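Local coordinates for uroporphyrinogen III synthase (Thermus thermophilus, PDB 1WCW), which probably acts as a uroporphyrinogen-III synthase, closing the linear tetrapyrrole hydroxymethylbilane into uroporphyrinogen III on the pathway to haem, at residues 21-31 with 245-253. Sequence-based numbering, arbitrary orientation.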
ATOM      1  N   ALA A  21      -8.731 -11.960  11.292  1.00 20.77           N
ATOM      2  CA  ALA A  21      -9.386 -12.753  10.274  1.00 20.08           C
ATOM      3  C   ALA A  21      -8.370 -13.754   9.743  1.00 16.29           C
ATOM      4  O   ALA A  21      -8.712 -14.905   9.484  1.00 16.08           O
ATOM      5  CB  ALA A  21      -9.926 -11.871   9.114  1.00 18.15           C
ATOM      6  N   PHE A  22      -7.122 -13.290   9.549  1.00 14.17           N
ATOM      7  CA  PHE A  22      -6.083 -14.184   9.049  1.00 11.96           C
ATOM      8  C   PHE A  22      -5.939 -15.390   9.976  1.00 12.21           C
ATOM      9  O   PHE A  22      -5.906 -16.547   9.541  1.00 12.01           O
ATOM     10  CB  PHE A  22      -4.716 -13.491   8.901  1.00 13.10           C
ATOM     11  CG  PHE A  22      -3.608 -14.434   8.562  1.00 11.52           C
ATOM     12  CD1 PHE A  22      -3.415 -14.866   7.269  1.00 16.31           C
ATOM     13  CD2 PHE A  22      -2.763 -14.930   9.578  1.00 12.98           C
ATOM     14  CE1 PHE A  22      -2.340 -15.802   7.005  1.00 16.76           C
ATOM     15  CE2 PHE A  22      -1.753 -15.826   9.308  1.00 17.71           C
ATOM     16  CZ  PHE A  22      -1.558 -16.228   8.047  1.00 18.18           C
ATOM     17  N   LYS A  23      -5.842 -15.146  11.292  1.00 12.02           N
ATOM     18  CA  LYS A  23      -5.639 -16.201  12.232  1.00 12.00           C
ATOM     19  C   LYS A  23      -6.776 -17.193  12.218  1.00 12.89           C
ATOM     20  O   LYS A  23      -6.548 -18.392  12.220  1.00 13.44           O
ATOM     21  CB  LYS A  23      -5.478 -15.579  13.659  1.00 14.23           C
ATOM     22  CG  LYS A  23      -5.354 -16.615  14.756  1.00 15.90           C
ATOM     23  CD  LYS A  23      -5.199 -15.936  16.134  1.00 17.72           C
ATOM     24  CE  LYS A  23      -5.152 -17.027  17.230  1.00 25.02           C
ATOM     25  NZ  LYS A  23      -6.444 -17.679  17.546  1.00 32.05           N
ATOM     26  N   ALA A  24      -7.994 -16.683  12.255  1.00 15.85           N
ATOM     27  CA  ALA A  24      -9.161 -17.545  12.269  1.00 15.59           C
ATOM     28  C   ALA A  24      -9.263 -18.428  11.037  1.00 17.91           C
ATOM     29  O   ALA A  24      -9.500 -19.624  11.154  1.00 17.96           O
ATOM     30  CB  ALA A  24     -10.436 -16.704  12.420  1.00 21.05           C
ATOM     31  N   LEU A  25      -9.087 -17.849   9.854  1.00 15.03           N
ATOM     32  CA  LEU A  25      -9.189 -18.561   8.626  1.00 16.53           C
ATOM     33  C   LEU A  25      -8.043 -19.566   8.530  1.00 15.91           C
ATOM     34  O   LEU A  25      -8.224 -20.740   8.166  1.00 15.73           O
ATOM     35  CB  LEU A  25      -9.097 -17.562   7.479  1.00 20.83           C
ATOM     36  CG  LEU A  25     -10.020 -17.721   6.274  1.00 37.90           C
ATOM     37  CD1 LEU A  25      -9.972 -19.154   5.751  1.00 37.57           C
ATOM     38  CD2 LEU A  25     -11.405 -17.375   6.740  1.00 34.61           C
ATOM     39  N   ALA A  26      -6.805 -19.161   8.863  1.00 12.75           N
ATOM     40  CA  ALA A  26      -5.716 -20.103   8.801  1.00 11.99           C
ATOM     41  C   ALA A  26      -5.937 -21.324   9.688  1.00 12.70           C
ATOM     42  O   ALA A  26      -5.668 -22.458   9.249  1.00 12.57           O
ATOM     43  CB  ALA A  26      -4.377 -19.392   9.180  1.00 14.19           C
ATOM     44  N   GLU A  27      -6.404 -21.115  10.901  1.00 13.68           N
ATOM     45  CA  GLU A  27      -6.675 -22.226  11.792  1.00 16.21           C
ATOM     46  C   GLU A  27      -7.739 -23.142  11.190  1.00 16.74           C
ATOM     47  O   GLU A  27      -7.604 -24.385  11.276  1.00 18.76           O
ATOM     48  CB  GLU A  27      -7.182 -21.706  13.128  1.00 18.16           C
ATOM     49  CG  GLU A  27      -6.119 -20.978  13.942  1.00 22.68           C
ATOM     50  CD  GLU A  27      -6.656 -20.319  15.216  1.00 31.72           C
ATOM     51  OE1 GLU A  27      -7.812 -19.824  15.210  1.00 37.54           O
ATOM     52  OE2 GLU A  27      -5.911 -20.260  16.230  1.00 32.76           O
ATOM     53  N   LYS A  28      -8.791 -22.565  10.625  1.00 15.70           N
ATOM     54  CA  LYS A  28      -9.874 -23.416  10.012  1.00 16.70           C
ATOM     55  C   LYS A  28      -9.371 -24.225   8.836  1.00 19.46           C
ATOM     56  O   LYS A  28      -9.876 -25.345   8.538  1.00 22.21           O
ATOM     57  CB  LYS A  28     -11.047 -22.528   9.568  1.00 17.78           C
ATOM     58  CG  LYS A  28     -11.815 -21.914  10.708  1.00 22.81           C
ATOM     59  CD  LYS A  28     -13.021 -21.127  10.226  1.00 27.61           C
ATOM     60  CE  LYS A  28     -13.785 -20.577  11.445  1.00 33.16           C
ATOM     61  NZ  LYS A  28     -14.832 -19.563  11.050  1.00 38.27           N
ATOM     62  N   LEU A  29      -8.344 -23.750   8.166  1.00 17.37           N
ATOM     63  CA  LEU A  29      -7.779 -24.465   7.014  1.00 15.72           C
ATOM     64  C   LEU A  29      -6.676 -25.423   7.392  1.00 16.04           C
ATOM     65  O   LEU A  29      -6.071 -26.058   6.535  1.00 21.63           O
ATOM     66  CB  LEU A  29      -7.273 -23.427   5.980  1.00 16.14           C
ATOM     67  CG  LEU A  29      -8.380 -22.567   5.376  1.00 16.35           C
ATOM     68  CD1 LEU A  29      -7.787 -21.520   4.453  1.00 17.98           C
ATOM     69  CD2 LEU A  29      -9.373 -23.428   4.608  1.00 18.53           C
ATOM     70  N   GLY A  30      -6.393 -25.520   8.671  1.00 15.65           N
ATOM     71  CA  GLY A  30      -5.341 -26.442   9.110  1.00 18.02           C
ATOM     72  C   GLY A  30      -3.921 -25.916   9.185  1.00 15.12           C
ATOM     73  O   GLY A  30      -2.962 -26.659   9.383  1.00 19.03           O
ATOM     74  N   PHE A  31      -3.772 -24.609   9.021  1.00 13.95           N
ATOM     75  CA  PHE A  31      -2.437 -24.013   9.159  1.00 12.61           C
ATOM     76  C   PHE A  31      -2.178 -23.496  10.565  1.00 12.93           C
ATOM     77  O   PHE A  31      -3.105 -23.288  11.327  1.00 14.45           O
ATOM     78  CB  PHE A  31      -2.327 -22.800   8.222  1.00 11.99           C
ATOM     79  CG  PHE A  31      -2.392 -23.100   6.724  1.00 13.65           C
ATOM     80  CD1 PHE A  31      -3.462 -22.671   5.941  1.00 18.08           C
ATOM     81  CD2 PHE A  31      -1.325 -23.716   6.083  1.00 23.02           C
ATOM     82  CE1 PHE A  31      -3.455 -22.846   4.540  1.00 20.01           C
ATOM     83  CE2 PHE A  31      -1.313 -23.897   4.678  1.00 22.08           C
ATOM     84  CZ  PHE A  31      -2.401 -23.446   3.933  1.00 18.66           C
ATOM     85  N   LEU A 245      -8.817 -13.280   2.043  1.00 27.36           N
ATOM     86  CA  LEU A 245      -7.793 -14.069   2.746  1.00 25.07           C
ATOM     87  C   LEU A 245      -8.072 -15.583   2.644  1.00 21.39           C
ATOM     88  O   LEU A 245      -7.154 -16.435   2.671  1.00 19.79           O
ATOM     89  CB  LEU A 245      -7.682 -13.623   4.235  1.00 24.67           C
ATOM     90  CG  LEU A 245      -6.970 -12.269   4.408  1.00 25.39           C
ATOM     91  CD1 LEU A 245      -6.992 -11.891   5.846  1.00 25.65           C
ATOM     92  CD2 LEU A 245      -5.526 -12.323   3.900  1.00 27.36           C
ATOM     93  N   GLY A 246      -9.320 -15.913   2.401  1.00 25.45           N
ATOM     94  CA  GLY A 246      -9.693 -17.301   2.257  1.00 22.78           C
ATOM     95  C   GLY A 246      -9.161 -17.777   0.919  1.00 21.79           C
ATOM     96  O   GLY A 246      -8.746 -18.955   0.837  1.00 21.50           O
ATOM     97  N   SER A 247      -9.166 -16.913  -0.094  1.00 20.76           N
ATOM     98  CA  SER A 247      -8.693 -17.304  -1.408  1.00 18.96           C
ATOM     99  C   SER A 247      -7.157 -17.503  -1.406  1.00 19.71           C
ATOM    100  O   SER A 247      -6.592 -18.432  -2.022  1.00 15.73           O
ATOM    101  CB  SER A 247      -9.103 -16.249  -2.458  1.00 21.56           C
ATOM    102  OG  SER A 247      -8.574 -16.537  -3.734  1.00 23.38           O
ATOM    103  N   LEU A 248      -6.484 -16.573  -0.740  1.00 18.96           N
ATOM    104  CA  LEU A 248      -5.049 -16.605  -0.655  1.00 15.96           C
ATOM    105  C   LEU A 248      -4.585 -17.909  -0.039  1.00 14.53           C
ATOM    106  O   LEU A 248      -3.738 -18.654  -0.592  1.00 12.87           O
ATOM    107  CB  LEU A 248      -4.648 -15.474   0.250  1.00 18.81           C
ATOM    108  CG  LEU A 248      -3.199 -15.533   0.715  1.00 26.74           C
ATOM    109  CD1 LEU A 248      -2.353 -15.364  -0.524  1.00 17.86           C
ATOM    110  CD2 LEU A 248      -2.940 -14.419   1.741  1.00 25.45           C
ATOM    111  N   LEU A 249      -5.166 -18.183   1.099  1.00 14.75           N
ATOM    112  CA  LEU A 249      -4.802 -19.360   1.843  1.00 14.22           C
ATOM    113  C   LEU A 249      -5.173 -20.655   1.203  1.00 12.35           C
ATOM    114  O   LEU A 249      -4.379 -21.600   1.173  1.00 12.10           O
ATOM    115  CB  LEU A 249      -5.362 -19.333   3.256  1.00 14.36           C
ATOM    116  CG  LEU A 249      -4.696 -18.217   4.073  1.00 16.64           C
ATOM    117  CD1 LEU A 249      -5.497 -17.966   5.384  1.00 17.44           C
ATOM    118  CD2 LEU A 249      -3.272 -18.643   4.408  1.00 24.07           C
ATOM    119  N   GLN A 250      -6.379 -20.695   0.597  1.00 13.53           N
ATOM    120  CA  GLN A 250      -6.805 -21.895  -0.050  1.00 12.31           C
ATOM    121  C   GLN A 250      -6.094 -22.137  -1.345  1.00 10.14           C
ATOM    122  O   GLN A 250      -5.747 -23.282  -1.686  1.00 11.42           O
ATOM    123  CB  GLN A 250      -8.311 -21.867  -0.291  1.00 14.55           C
ATOM    124  CG  GLN A 250      -8.992 -21.714   1.018  1.00 22.06           C
ATOM    125  CD  GLN A 250     -10.450 -21.811   0.834  1.00 26.01           C
ATOM    126  OE1 GLN A 250     -10.964 -22.918   0.626  1.00 25.94           O
ATOM    127  NE2 GLN A 250     -11.144 -20.670   0.878  1.00 26.34           N
ATOM    128  N   GLY A 251      -5.849 -21.057  -2.053  1.00 11.00           N
ATOM    129  CA  GLY A 251      -5.105 -21.174  -3.302  1.00 11.38           C
ATOM    130  C   GLY A 251      -3.675 -21.664  -3.017  1.00 11.22           C
ATOM    131  O   GLY A 251      -3.123 -22.540  -3.715  1.00 10.53           O
ATOM    132  N   PHE A 252      -3.060 -21.101  -1.951  1.00 10.87           N
ATOM    133  CA  PHE A 252      -1.763 -21.600  -1.543  1.00 11.41           C
ATOM    134  C   PHE A 252      -1.776 -23.086  -1.165  1.00  8.47           C
ATOM    135  O   PHE A 252      -0.929 -23.825  -1.579  1.00 10.86           O
ATOM    136  CB  PHE A 252      -1.253 -20.756  -0.367  1.00 11.03           C
ATOM    137  CG  PHE A 252      -0.005 -21.316   0.286  1.00 10.38           C
ATOM    138  CD1 PHE A 252       1.150 -21.529  -0.453  1.00 10.44           C
ATOM    139  CD2 PHE A 252       0.003 -21.604   1.631  1.00 11.53           C
ATOM    140  CE1 PHE A 252       2.282 -22.005   0.159  1.00 13.67           C
ATOM    141  CE2 PHE A 252       1.181 -22.098   2.268  1.00 14.24           C
ATOM    142  CZ  PHE A 252       2.309 -22.286   1.524  1.00 14.87           C
ATOM    143  N   LYS A 253      -2.746 -23.484  -0.379  1.00  9.91           N
ATOM    144  CA  LYS A 253      -2.859 -24.895   0.036  1.00 11.08           C
ATOM    145  C   LYS A 253      -2.936 -25.831  -1.181  1.00 11.26           C
ATOM    146  O   LYS A 253      -2.191 -26.850  -1.228  1.00 11.62           O
ATOM    147  CB  LYS A 253      -4.122 -24.982   0.878  1.00 12.41           C
ATOM    148  CG  LYS A 253      -4.325 -26.314   1.557  1.00 17.90           C
ATOM    149  CD  LYS A 253      -5.548 -26.144   2.508  1.00 20.09           C
ATOM    150  CE  LYS A 253      -5.894 -27.444   3.150  1.00 25.71           C
ATOM    151  NZ  LYS A 253      -5.093 -27.605   4.382  1.00 27.88           N
TER
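L249 of helix 245-260 packs against F22, L25, A26 and L29 of segment 21-31, with more of its surface covered than any other residue. Its CB is pressed tightly by L29 CD1 at 3.5 Å and lies 4.2 Å from F31 CE1. CG stands anti to the carbonyl carbon (chi1 -67°), which sends the fork toward helix 19-28; there CD1 lies 3.9 Å from A26 N and touches L25 CB, and CD2 meets F22 CE1 at 4.0 Å. The small A26 lets the branched leucine come close. One turn earlier, L245 CD1 rests against F22 CB, and G246, without a side chain, receives L25 CD1 on its CA at 4.0 Å.

Beyond the helix end, G30 adopts the positive phi of a Schellman motif, which suits glycine because a CB would jam against L29 O, and F31 turns inward. F31 CZ touches both F252 CD2 and K253 CB, each at 3.8 Å; the F31 and F252 planes are 20° apart but slid past each other. Were F31 replaced by alanine, a gap would probably open between L249, F252 and the aliphatic part of K253.

F22 and F31 reach V11 of strand 10-13, and F252 reaches L219 of strand 217-221, so the helices pack over one face of the parallel five-stranded sheet. At the exposed edge K253, bent at its last torsion, donates an N-H from NZ to L29 O at 2.8 Å, nearly along the C=O axis (171°). The contact is therefore essentially hydrophobic, with one lysine bond pinning its edge where the ammonium would probably favour the negative end of the helix dipole.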